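PDB 6KFQ: rhodopsin from Rubrobacter xylanophilus, which pumps protons across the membrane using light absorbed by its bound retinal, while being exceptionally stable to heat. Local coordinates for residues P28-F34 and L223-G227; M52-G57 and Y68-Y72; L86-A90 and I163-A168. All blocks are in the same frame, centred on the assembly; numbering follows the deposited sequence.

Contact 1 (P28-F34 and L223-G227); sequences PEGTRYF and LSDIG. With SO4 (sulfate ion), chain T.
The loop that leads into helix 32-53 folds as a type II beta turn from Pro28 to Thr31, and this turn, with the first residues of the helix, seats against the short C-terminal helix 220-228 of the seven-helix microbial rhodopsin. The evidence for a close seat is the glycine on each side: the CA atoms of Gly30 and Gly227 lie 4.1 Å apart. Gly30 has positive phi (71°), as the third position of a type II turn favours. At Gly227 a beta carbon would collide with the carbonyl of Glu29; without one, CA of Gly227 makes a CA-H...O contact with Glu29 O at 3.3 Å. Inside the turn, Thr31 N is hydrogen-bonded to Pro28 O at 3.1 Å.

Van der Waals packing carries the rest. The methyl CG2 of Thr31 stands anti to its carbonyl carbon, beside its own N, a rotation that turns the methyl toward helix 220-228, where it meets Leu223 O as well as Leu223 CB. Pro28 packs its CB and CG on Ser224 and Leu223, with CB of Pro28 3.8 Å from CA of Ser224. Further into helix 32-53, Leu223 reaches obliquely across to Phe34, CD2 to CD2 at 3.8 Å, while the Ile226 side chain crosses Phe34 at about a right angle, CD1 meeting the ring at CZ and CE2. The hydroxyl OG of Ser224 turns back to Gln221 O of its own helix.

A sulfate ion, probably from the crystallisation liquor, sits at the exposed start of helix 32-53, where backbone amides would probably favour an anion. Arg32 N donates a fairly straight hydrogen bond (160°) to sulfate O3 at 3.0 Å, while Tyr33 N gives only a weak one to O1, the same oxygen that lies at the edge of the Tyr33 ring.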
ATOM      1  N   PRO A  28      14.374 -16.153  -9.064  1.00 56.03           N
ATOM      2  CA  PRO A  28      14.733 -16.368 -10.470  1.00 59.21           C
ATOM      3  C   PRO A  28      15.609 -15.229 -10.966  1.00 60.48           C
ATOM      4  O   PRO A  28      15.511 -14.094 -10.497  1.00 59.13           O
ATOM      5  CB  PRO A  28      13.379 -16.400 -11.182  1.00 58.35           C
ATOM      6  CG  PRO A  28      12.428 -16.868 -10.122  1.00 55.61           C
ATOM      7  CD  PRO A  28      12.922 -16.258  -8.840  1.00 54.34           C
ATOM      8  N   GLU A  29      16.496 -15.540 -11.903  1.00 68.24           N
ATOM      9  CA  GLU A  29      17.450 -14.529 -12.325  1.00 70.46           C
ATOM     10  C   GLU A  29      16.745 -13.429 -13.108  1.00 66.37           C
ATOM     11  O   GLU A  29      15.723 -13.654 -13.765  1.00 65.70           O
ATOM     12  CB  GLU A  29      18.572 -15.148 -13.152  1.00 80.07           C
ATOM     13  CG  GLU A  29      18.254 -15.391 -14.602  1.00 83.82           C
ATOM     14  CD  GLU A  29      19.472 -15.869 -15.342  1.00 91.73           C
ATOM     15  OE1 GLU A  29      19.574 -15.614 -16.562  1.00 94.65           O
ATOM     16  OE2 GLU A  29      20.337 -16.489 -14.687  1.00 94.83           O
ATOM     17  N   GLY A  30      17.287 -12.220 -13.001  1.00 64.05           N
ATOM     18  CA  GLY A  30      16.634 -11.055 -13.552  1.00 63.28           C
ATOM     19  C   GLY A  30      15.383 -10.613 -12.827  1.00 61.23           C
ATOM     20  O   GLY A  30      14.700  -9.705 -13.307  1.00 62.90           O
ATOM     21  N   THR A  31      15.053 -11.222 -11.685  1.00 60.28           N
ATOM     22  CA  THR A  31      13.849 -10.857 -10.945  1.00 57.38           C
ATOM     23  C   THR A  31      14.140 -10.383  -9.530  1.00 53.88           C
ATOM     24  O   THR A  31      13.197 -10.112  -8.776  1.00 49.10           O
ATOM     25  CB  THR A  31      12.874 -12.034 -10.873  1.00 58.11           C
ATOM     26  OG1 THR A  31      13.364 -12.998  -9.929  1.00 59.80           O
ATOM     27  CG2 THR A  31      12.742 -12.684 -12.214  1.00 58.81           C
ATOM     28  N   ARG A  32      15.414 -10.275  -9.145  1.00 55.53           N
ATOM     29  CA  ARG A  32      15.737  -9.968  -7.754  1.00 57.70           C
ATOM     30  C   ARG A  32      15.177  -8.614  -7.328  1.00 56.27           C
ATOM     31  O   ARG A  32      14.928  -8.399  -6.136  1.00 55.43           O
ATOM     32  CB  ARG A  32      17.253 -10.029  -7.541  1.00 64.59           C
ATOM     33  CG  ARG A  32      17.908  -8.717  -7.137  1.00 69.35           C
ATOM     34  CD  ARG A  32      19.419  -8.876  -7.010  1.00 75.26           C
ATOM     35  NE  ARG A  32      20.042  -7.728  -6.357  1.00 77.79           N
ATOM     36  N   TYR A  33      14.941  -7.702  -8.279  1.00 53.57           N
ATOM     37  CA  TYR A  33      14.434  -6.387  -7.900  1.00 50.94           C
ATOM     38  C   TYR A  33      13.010  -6.464  -7.360  1.00 46.75           C
ATOM     39  O   TYR A  33      12.625  -5.628  -6.539  1.00 44.27           O
ATOM     40  CB  TYR A  33      14.514  -5.407  -9.075  1.00 52.76           C
ATOM     41  CG  TYR A  33      13.759  -5.827 -10.317  1.00 52.38           C
ATOM     42  CD1 TYR A  33      12.458  -5.396 -10.550  1.00 48.37           C
ATOM     43  CD2 TYR A  33      14.358  -6.643 -11.264  1.00 55.15           C
ATOM     44  CE1 TYR A  33      11.771  -5.783 -11.688  1.00 48.21           C
ATOM     45  CE2 TYR A  33      13.687  -7.027 -12.403  1.00 55.72           C
ATOM     46  CZ  TYR A  33      12.397  -6.598 -12.613  1.00 51.42           C
ATOM     47  OH  TYR A  33      11.747  -7.002 -13.755  1.00 50.52           O
ATOM     48  N   PHE A  34      12.221  -7.453  -7.790  1.00 44.97           N
ATOM     49  CA  PHE A  34      10.899  -7.650  -7.195  1.00 41.41           C
ATOM     50  C   PHE A  34      11.016  -7.969  -5.711  1.00 44.91           C
ATOM     51  O   PHE A  34      10.295  -7.406  -4.877  1.00 38.65           O
ATOM     52  CB  PHE A  34      10.155  -8.775  -7.914  1.00 52.73           C
ATOM     53  CG  PHE A  34       9.530  -8.366  -9.214  1.00 49.78           C
ATOM     54  CD1 PHE A  34       8.465  -7.484  -9.238  1.00 46.75           C
ATOM     55  CD2 PHE A  34       9.992  -8.886 -10.415  1.00 50.92           C
ATOM     56  CE1 PHE A  34       7.877  -7.111 -10.442  1.00 45.58           C
ATOM     57  CE2 PHE A  34       9.410  -8.518 -11.623  1.00 52.66           C
ATOM     58  CZ  PHE A  34       8.351  -7.629 -11.633  1.00 48.26           C
ATOM     59  N   LEU A 223       7.731 -14.771 -12.391  1.00 46.98           N
ATOM     60  CA  LEU A 223       8.988 -14.048 -12.234  1.00 46.53           C
ATOM     61  C   LEU A 223      10.011 -14.506 -13.268  1.00 48.58           C
ATOM     62  O   LEU A 223      10.578 -13.689 -14.003  1.00 54.41           O
ATOM     63  CB  LEU A 223       9.518 -14.232 -10.808  1.00 48.71           C
ATOM     64  CG  LEU A 223       8.568 -13.640  -9.757  1.00 49.56           C
ATOM     65  CD1 LEU A 223       9.139 -13.764  -8.358  1.00 52.65           C
ATOM     66  CD2 LEU A 223       8.232 -12.193 -10.087  1.00 49.05           C
ATOM     67  N   SER A 224      10.213 -15.819 -13.381  1.00 48.51           N
ATOM     68  CA  SER A 224      11.189 -16.327 -14.341  1.00 56.93           C
ATOM     69  C   SER A 224      10.803 -15.955 -15.765  1.00 55.58           C
ATOM     70  O   SER A 224      11.676 -15.674 -16.593  1.00 57.45           O
ATOM     71  CB  SER A 224      11.341 -17.843 -14.198  1.00 65.61           C
ATOM     72  OG  SER A 224      10.147 -18.517 -14.547  1.00 70.93           O
ATOM     73  N   ASP A 225       9.499 -15.941 -16.069  1.00 56.32           N
ATOM     74  CA  ASP A 225       9.033 -15.449 -17.363  1.00 54.63           C
ATOM     75  C   ASP A 225       9.550 -14.040 -17.623  1.00 54.84           C
ATOM     76  O   ASP A 225      10.053 -13.734 -18.711  1.00 55.97           O
ATOM     77  CB  ASP A 225       7.502 -15.469 -17.419  1.00 52.89           C
ATOM     78  CG  ASP A 225       6.938 -16.839 -17.752  1.00 55.76           C
ATOM     79  OD1 ASP A 225       7.725 -17.759 -18.050  1.00 57.26           O
ATOM     80  OD2 ASP A 225       5.696 -16.988 -17.722  1.00 54.56           O
ATOM     81  N   ILE A 226       9.432 -13.167 -16.621  1.00 53.81           N
ATOM     82  CA  ILE A 226       9.883 -11.786 -16.762  1.00 53.90           C
ATOM     83  C   ILE A 226      11.404 -11.717 -16.774  1.00 54.60           C
ATOM     84  O   ILE A 226      11.999 -10.976 -17.566  1.00 50.40           O
ATOM     85  CB  ILE A 226       9.282 -10.919 -15.638  1.00 53.59           C
ATOM     86  CG1 ILE A 226       7.763 -10.865 -15.773  1.00 51.30           C
ATOM     87  CG2 ILE A 226       9.869  -9.508 -15.657  1.00 54.43           C
ATOM     88  CD1 ILE A 226       7.072 -10.192 -14.612  1.00 47.21           C
ATOM     89  N   GLY A 227      12.057 -12.489 -15.901  1.00 56.62           N
ATOM     90  CA  GLY A 227      13.510 -12.459 -15.848  1.00 61.45           C
ATOM     91  C   GLY A 227      14.157 -12.947 -17.130  1.00 65.08           C
ATOM     92  O   GLY A 227      15.187 -12.419 -17.557  1.00 65.86           O
TER
HETATM   93  S   SO4 T 319      18.267  -8.805 -10.911  1.00 88.56           S
HETATM   94  O1  SO4 T 319      17.210  -8.021 -10.279  1.00 88.45           O
HETATM   95  O2  SO4 T 319      19.557  -8.470 -10.316  1.00 88.92           O
HETATM   96  O3  SO4 T 319      17.999 -10.230 -10.721  1.00 87.03           O
HETATM   97  O4  SO4 T 319      18.302  -8.497 -12.338  1.00 89.95           O

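Contact 2 (M52-G57 and Y68-Y72); sequences MATGSG and YWARY
Met52 and Tyr68 both carry CG anti to the carbonyl carbon, and in Met52 this chi1 (-62°) with an extended chi2 brings SD obliquely up to CD1 of Tyr68, while the bend at chi3 only turns the terminal methyl aside. The result is a Met-aromatic contact: SD of Met52 is 3.6 Å from CD1 of Tyr68 and 4.8 Å from the ring centroid, 66° off the ring normal. The CG of the same methionine packs on CB of Ala70 at 3.7 Å. The same sulfur also lies over one face of the Arg71 guanidinium, 4.3 Å from NH2 of Arg71.

The second tie is through backbone. Helix 32-53 ends in a Schellman motif, with Gly55 at positive phi as its C-prime residue, and the chain then doubles back to place Gly57 beside the start of helix 70-90. Ala70 N donates to Gly57 O a nearly straight hydrogen bond of 3.2 Å (169°). The same oxygen accepts a CA-H...O contact from Tyr68 CA at 3.5 Å and stands over one face of the Trp69 indole, toward its rim. At Gly57 a beta carbon would run into CG of Met52, so the absence of a side chain permits the close pass.

Between the two segments the chain makes the small hairpin of strands 59-60 and 66-67, as in the loop of related microbial rhodopsins that covers the extracellular side. Tyr68 OH is bound by Glu2, and Arg71 packs on Tyr49. Retinal lies about 7 Å from the Arg71 side chain, whose place in the sequence fits the arginine conserved near the chromophore in proton-pumping relatives. Because sulfur covers a guanidinium face, the contact is probably one of dispersion and polarisation, and does not engage the in-plane N-H groups.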
ATOM      1  N   MET A  52       4.880   3.673  15.959  1.00 30.18           N
ATOM      2  CA  MET A  52       3.574   3.846  16.585  1.00 28.91           C
ATOM      3  C   MET A  52       3.414   2.957  17.816  1.00 34.69           C
ATOM      4  O   MET A  52       2.823   3.384  18.815  1.00 34.34           O
ATOM      5  CB  MET A  52       2.472   3.567  15.572  1.00 24.76           C
ATOM      6  CG  MET A  52       2.506   4.526  14.378  1.00 24.83           C
ATOM      7  SD  MET A  52       1.042   4.297  13.356  1.00 30.80           S
ATOM      8  CE  MET A  52       1.472   2.834  12.417  1.00 33.34           C
ATOM      9  N   ALA A  53       3.927   1.721  17.763  1.00 32.73           N
ATOM     10  CA  ALA A  53       3.779   0.804  18.894  1.00 35.49           C
ATOM     11  C   ALA A  53       4.501   1.311  20.131  1.00 35.79           C
ATOM     12  O   ALA A  53       4.029   1.100  21.254  1.00 37.11           O
ATOM     13  CB  ALA A  53       4.303  -0.589  18.537  1.00 34.68           C
ATOM     14  N   THR A  54       5.636   1.983  19.956  1.00 36.23           N
ATOM     15  CA  THR A  54       6.393   2.507  21.086  1.00 35.72           C
ATOM     16  C   THR A  54       5.946   3.908  21.493  1.00 40.17           C
ATOM     17  O   THR A  54       6.607   4.540  22.322  1.00 42.66           O
ATOM     18  CB  THR A  54       7.890   2.502  20.770  1.00 37.15           C
ATOM     19  OG1 THR A  54       8.134   3.246  19.571  1.00 36.27           O
ATOM     20  CG2 THR A  54       8.381   1.069  20.574  1.00 38.11           C
ATOM     21  N   GLY A  55       4.848   4.405  20.925  1.00 38.27           N
ATOM     22  CA  GLY A  55       4.259   5.655  21.361  1.00 39.01           C
ATOM     23  C   GLY A  55       4.752   6.909  20.670  1.00 43.21           C
ATOM     24  O   GLY A  55       4.414   8.008  21.120  1.00 47.64           O
ATOM     25  N   SER A  56       5.527   6.790  19.592  1.00 40.15           N
ATOM     26  CA  SER A  56       6.140   7.946  18.946  1.00 43.44           C
ATOM     27  C   SER A  56       5.532   8.264  17.585  1.00 44.65           C
ATOM     28  O   SER A  56       6.113   9.047  16.828  1.00 50.34           O
ATOM     29  CB  SER A  56       7.645   7.730  18.791  1.00 46.55           C
ATOM     30  OG  SER A  56       8.265   7.556  20.054  1.00 51.30           O
ATOM     31  N   GLY A  57       4.385   7.688  17.251  1.00 39.39           N
ATOM     32  CA  GLY A  57       3.874   7.866  15.905  1.00 42.32           C
ATOM     33  C   GLY A  57       2.574   8.634  15.839  1.00 38.14           C
ATOM     34  O   GLY A  57       1.870   8.585  14.831  1.00 35.36           O
ATOM     35  N   TYR A  68      -2.747   9.245  14.517  1.00 32.66           N
ATOM     36  CA  TYR A  68      -1.588   8.433  14.136  1.00 33.79           C
ATOM     37  C   TYR A  68      -1.115   8.848  12.749  1.00 33.93           C
ATOM     38  O   TYR A  68      -1.511   8.275  11.731  1.00 33.64           O
ATOM     39  CB  TYR A  68      -1.930   6.947  14.175  1.00 30.11           C
ATOM     40  CG  TYR A  68      -1.905   6.378  15.571  1.00 32.48           C
ATOM     41  CD1 TYR A  68      -0.732   5.870  16.112  1.00 35.20           C
ATOM     42  CD2 TYR A  68      -3.048   6.364  16.355  1.00 37.40           C
ATOM     43  CE1 TYR A  68      -0.700   5.356  17.396  1.00 36.72           C
ATOM     44  CE2 TYR A  68      -3.029   5.852  17.637  1.00 36.52           C
ATOM     45  CZ  TYR A  68      -1.852   5.350  18.153  1.00 39.57           C
ATOM     46  OH  TYR A  68      -1.823   4.837  19.428  1.00 40.18           O
ATOM     47  N   TRP A  69      -0.235   9.852  12.703  1.00 37.59           N
ATOM     48  CA  TRP A  69       0.242  10.368  11.424  1.00 34.96           C
ATOM     49  C   TRP A  69       1.364   9.532  10.818  1.00 34.26           C
ATOM     50  O   TRP A  69       1.566   9.598   9.600  1.00 31.38           O
ATOM     51  CB  TRP A  69       0.716  11.815  11.588  1.00 37.47           C
ATOM     52  CG  TRP A  69       1.669  11.989  12.717  1.00 37.56           C
ATOM     53  CD1 TRP A  69       1.366  12.362  13.987  1.00 41.05           C
ATOM     54  CD2 TRP A  69       3.086  11.786  12.683  1.00 42.54           C
ATOM     55  NE1 TRP A  69       2.506  12.405  14.753  1.00 44.71           N
ATOM     56  CE2 TRP A  69       3.577  12.058  13.975  1.00 46.93           C
ATOM     57  CE3 TRP A  69       3.989  11.409  11.685  1.00 46.07           C
ATOM     58  CZ2 TRP A  69       4.930  11.962  14.297  1.00 52.61           C
ATOM     59  CZ3 TRP A  69       5.329  11.310  12.006  1.00 50.48           C
ATOM     60  CH2 TRP A  69       5.788  11.587  13.298  1.00 54.09           C
ATOM     61  N   ALA A  70       2.104   8.761  11.630  1.00 30.43           N
ATOM     62  CA  ALA A  70       3.198   7.959  11.081  1.00 32.06           C
ATOM     63  C   ALA A  70       2.688   6.975  10.041  1.00 31.38           C
ATOM     64  O   ALA A  70       3.424   6.603   9.119  1.00 32.17           O
ATOM     65  CB  ALA A  70       3.922   7.210  12.204  1.00 32.89           C
ATOM     66  N   ARG A  71       1.442   6.525  10.211  1.00 29.59           N
ATOM     67  CA  ARG A  71       0.716   5.722   9.237  1.00 31.82           C
ATOM     68  C   ARG A  71       0.883   6.244   7.813  1.00 28.89           C
ATOM     69  O   ARG A  71       1.169   5.488   6.874  1.00 27.33           O
ATOM     70  CB  ARG A  71      -0.755   5.739   9.662  1.00 35.25           C
ATOM     71  CG  ARG A  71      -1.673   4.915   8.868  1.00 34.78           C
ATOM     72  CD  ARG A  71      -3.092   4.929   9.433  1.00 32.80           C
ATOM     73  NE  ARG A  71      -3.204   4.638  10.866  1.00 33.88           N
ATOM     74  CZ  ARG A  71      -2.965   3.455  11.440  1.00 35.08           C
ATOM     75  NH1 ARG A  71      -2.537   2.416  10.729  1.00 30.09           N
ATOM     76  NH2 ARG A  71      -3.134   3.322  12.749  1.00 37.85           N
ATOM     77  N   TYR A  72       0.708   7.548   7.639  1.00 30.62           N
ATOM     78  CA  TYR A  72       0.735   8.132   6.304  1.00 31.15           C
ATOM     79  C   TYR A  72       2.145   8.240   5.736  1.00 32.29           C
ATOM     80  O   TYR A  72       2.307   8.280   4.510  1.00 30.86           O
ATOM     81  CB  TYR A  72       0.071   9.515   6.342  1.00 32.24           C
ATOM     82  CG  TYR A  72      -1.383   9.478   6.775  1.00 33.17           C
ATOM     83  CD1 TYR A  72      -1.729   9.394   8.125  1.00 35.18           C
ATOM     84  CD2 TYR A  72      -2.413   9.537   5.835  1.00 30.16           C
ATOM     85  CE1 TYR A  72      -3.051   9.361   8.526  1.00 32.91           C
ATOM     86  CE2 TYR A  72      -3.739   9.505   6.227  1.00 32.45           C
ATOM     87  CZ  TYR A  72      -4.055   9.413   7.573  1.00 35.59           C
ATOM     88  OH  TYR A  72      -5.377   9.390   7.967  1.00 37.34           O
TER

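Contact 3 (L86-A90 and I163-A168); sequences LCLLA and IFRTLA
Phe164 turns an edge of its ring into helix 70-90: Leu89 CB and Leu86 O lie near the ring plane, with CE1 of Phe164 3.8 Å from Leu86 O. The side chain gets there because CG stands anti to the backbone N (chi1 172°), which carries the ring over to helix 70-90. Ala90 CB approaches the same corner obliquely, 3.9 Å from CE1 of Phe164, while Ala168, one helical turn further on, sets its CB over one ring face, 3.7 Å above the plane and toward the rim.

One turn along, leucines take over. Leu89 and Leu167 cross at about a right angle, CD1 to CD1 at 3.7 Å, whereas Leu86 meets Leu167 obliquely, CD2 to CB at 3.8 Å. Leu89 CD2 also brushes Ile163 CG2. With short-segment axes 10.0 Å apart and running nearly antiparallel (155°), side chains rather than backbones fill the interface. An alanine in place of Phe164 would probably open a gap between Ala90 and Ala168 and leave the edge contact at Leu86 unfilled.

Around this buried pair, helix 124-153 covers the phenylalanine, whose ring meets Phe150 edge-to-face and packs on Leu149. Helix 194-218 closes over the leucines through Phe212, Leu215 and Leu216, and helix 32-53 reaches Leu89 through Phe34.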
ATOM      1  N   LEU A  86       3.235  -3.555  -9.409  1.00 22.74           N
ATOM      2  CA  LEU A  86       2.214  -3.889 -10.391  1.00 23.15           C
ATOM      3  C   LEU A  86       2.627  -3.432 -11.782  1.00 23.71           C
ATOM      4  O   LEU A  86       2.391  -4.142 -12.765  1.00 24.42           O
ATOM      5  CB  LEU A  86       0.870  -3.267  -9.999  1.00 19.98           C
ATOM      6  CG  LEU A  86       0.154  -3.813  -8.766  1.00 22.93           C
ATOM      7  CD1 LEU A  86      -1.126  -3.016  -8.481  1.00 22.42           C
ATOM      8  CD2 LEU A  86      -0.151  -5.296  -8.911  1.00 27.11           C
ATOM      9  N   CYS A  87       3.252  -2.254 -11.882  1.00 25.34           N
ATOM     10  CA  CYS A  87       3.735  -1.776 -13.177  1.00 25.48           C
ATOM     11  C   CYS A  87       4.789  -2.712 -13.762  1.00 26.97           C
ATOM     12  O   CYS A  87       4.781  -2.992 -14.966  1.00 27.98           O
ATOM     13  CB  CYS A  87       4.309  -0.367 -13.040  1.00 24.79           C
ATOM     14  SG  CYS A  87       3.078   0.931 -12.749  1.00 28.16           S
ATOM     15  N   LEU A  88       5.727  -3.178 -12.932  1.00 29.41           N
ATOM     16  CA  LEU A  88       6.802  -4.026 -13.439  1.00 32.52           C
ATOM     17  C   LEU A  88       6.289  -5.401 -13.858  1.00 31.93           C
ATOM     18  O   LEU A  88       6.858  -6.017 -14.764  1.00 34.36           O
ATOM     19  CB  LEU A  88       7.901  -4.150 -12.385  1.00 35.66           C
ATOM     20  CG  LEU A  88       8.515  -2.815 -11.966  1.00 37.27           C
ATOM     21  CD1 LEU A  88       9.499  -3.008 -10.821  1.00 39.07           C
ATOM     22  CD2 LEU A  88       9.196  -2.151 -13.150  1.00 43.17           C
ATOM     23  N   LEU A  89       5.230  -5.899 -13.215  1.00 32.17           N
ATOM     24  CA  LEU A  89       4.566  -7.107 -13.702  1.00 30.78           C
ATOM     25  C   LEU A  89       3.936  -6.882 -15.072  1.00 34.06           C
ATOM     26  O   LEU A  89       4.136  -7.681 -15.994  1.00 38.86           O
ATOM     27  CB  LEU A  89       3.489  -7.561 -12.723  1.00 29.33           C
ATOM     28  CG  LEU A  89       3.907  -8.228 -11.417  1.00 34.50           C
ATOM     29  CD1 LEU A  89       2.651  -8.587 -10.633  1.00 31.92           C
ATOM     30  CD2 LEU A  89       4.760  -9.470 -11.672  1.00 37.51           C
ATOM     31  N   ALA A  90       3.162  -5.796 -15.217  1.00 26.81           N
ATOM     32  CA  ALA A  90       2.295  -5.602 -16.381  1.00 29.09           C
ATOM     33  C   ALA A  90       3.048  -5.106 -17.613  1.00 27.60           C
ATOM     34  O   ALA A  90       2.710  -5.488 -18.739  1.00 30.97           O
ATOM     35  CB  ALA A  90       1.171  -4.611 -16.044  1.00 22.85           C
ATOM     36  N   ILE A 163      -0.834 -13.709 -12.280  1.00 33.97           N
ATOM     37  CA  ILE A 163      -0.469 -13.132 -10.993  1.00 31.80           C
ATOM     38  C   ILE A 163      -0.792 -11.646 -10.970  1.00 34.28           C
ATOM     39  O   ILE A 163      -1.229 -11.104  -9.947  1.00 30.54           O
ATOM     40  CB  ILE A 163       1.010 -13.397 -10.652  1.00 36.29           C
ATOM     41  CG1 ILE A 163       1.319 -12.859  -9.243  1.00 34.90           C
ATOM     42  CG2 ILE A 163       1.926 -12.735 -11.662  1.00 35.49           C
ATOM     43  CD1 ILE A 163       0.424 -13.440  -8.147  1.00 34.38           C
ATOM     44  N   PHE A 164      -0.601 -10.960 -12.097  1.00 35.26           N
ATOM     45  CA  PHE A 164      -1.011  -9.565 -12.135  1.00 29.69           C
ATOM     46  C   PHE A 164      -2.485  -9.425 -11.780  1.00 28.62           C
ATOM     47  O   PHE A 164      -2.862  -8.605 -10.937  1.00 29.54           O
ATOM     48  CB  PHE A 164      -0.771  -8.934 -13.503  1.00 29.41           C
ATOM     49  CG  PHE A 164      -1.380  -7.563 -13.584  1.00 29.75           C
ATOM     50  CD1 PHE A 164      -0.709  -6.473 -13.053  1.00 30.00           C
ATOM     51  CD2 PHE A 164      -2.666  -7.381 -14.073  1.00 29.98           C
ATOM     52  CE1 PHE A 164      -1.286  -5.201 -13.063  1.00 27.72           C
ATOM     53  CE2 PHE A 164      -3.246  -6.119 -14.083  1.00 31.80           C
ATOM     54  CZ  PHE A 164      -2.553  -5.031 -13.570  1.00 29.93           C
ATOM     55  N   ARG A 165      -3.337 -10.206 -12.443  1.00 30.19           N
ATOM     56  CA  ARG A 165      -4.770 -10.084 -12.209  1.00 34.25           C
ATOM     57  C   ARG A 165      -5.114 -10.374 -10.757  1.00 33.87           C
ATOM     58  O   ARG A 165      -5.941  -9.678 -10.157  1.00 32.78           O
ATOM     59  CB  ARG A 165      -5.523 -11.017 -13.156  1.00 36.87           C
ATOM     60  CG  ARG A 165      -5.523 -10.502 -14.588  1.00 44.51           C
ATOM     61  CD  ARG A 165      -5.843 -11.595 -15.588  1.00 53.30           C
ATOM     62  NE  ARG A 165      -5.635 -11.130 -16.957  1.00 60.39           N
ATOM     63  CZ  ARG A 165      -5.464 -11.934 -18.001  1.00 66.47           C
ATOM     64  NH1 ARG A 165      -5.470 -13.249 -17.832  1.00 68.92           N
ATOM     65  NH2 ARG A 165      -5.280 -11.422 -19.211  1.00 69.84           N
ATOM     66  N   THR A 166      -4.467 -11.381 -10.170  1.00 34.58           N
ATOM     67  CA  THR A 166      -4.706 -11.698  -8.768  1.00 31.62           C
ATOM     68  C   THR A 166      -4.300 -10.540  -7.864  1.00 27.99           C
ATOM     69  O   THR A 166      -5.065 -10.131  -6.984  1.00 26.48           O
ATOM     70  CB  THR A 166      -3.954 -12.971  -8.386  1.00 32.58           C
ATOM     71  OG1 THR A 166      -4.504 -14.066  -9.119  1.00 34.36           O
ATOM     72  CG2 THR A 166      -4.089 -13.234  -6.890  1.00 33.07           C
ATOM     73  N   LEU A 167      -3.092 -10.002  -8.062  1.00 25.59           N
ATOM     74  CA  LEU A 167      -2.630  -8.917  -7.203  1.00 26.59           C
ATOM     75  C   LEU A 167      -3.427  -7.642  -7.439  1.00 25.53           C
ATOM     76  O   LEU A 167      -3.665  -6.867  -6.503  1.00 23.97           O
ATOM     77  CB  LEU A 167      -1.146  -8.665  -7.438  1.00 30.52           C
ATOM     78  CG  LEU A 167      -0.212  -9.805  -7.021  1.00 32.18           C
ATOM     79  CD1 LEU A 167       1.220  -9.402  -7.299  1.00 32.80           C
ATOM     80  CD2 LEU A 167      -0.408 -10.168  -5.558  1.00 29.33           C
ATOM     81  N   ALA A 168      -3.819  -7.387  -8.686  1.00 28.18           N
ATOM     82  CA  ALA A 168      -4.534  -6.149  -8.978  1.00 27.06           C
ATOM     83  C   ALA A 168      -5.930  -6.163  -8.368  1.00 25.21           C
ATOM     84  O   ALA A 168      -6.384  -5.148  -7.832  1.00 25.49           O
ATOM     85  CB  ALA A 168      -4.598  -5.917 -10.492  1.00 27.00           C
TER

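Contacts 1 and 3 lie at the same end of the helical bundle, centres about 14 Å apart, and they touch: Phe34 CE1 meets Leu88 CB at 3.5 Å, and Ile226 packs on Leu89. Contact 2 sits at the other end, with its centre about 34 Å from contact 1 and 30 Å from contact 3. Along the chain, contact 2 closes before contact 3 opens, and both fall within the span that contact 1 bridges. Helix 32-53 joins contacts 1 and 2, helix 70-90 contacts 2 and 3, so each of these helices is held by a contact near either end, consistent with a rigid frame round retinal.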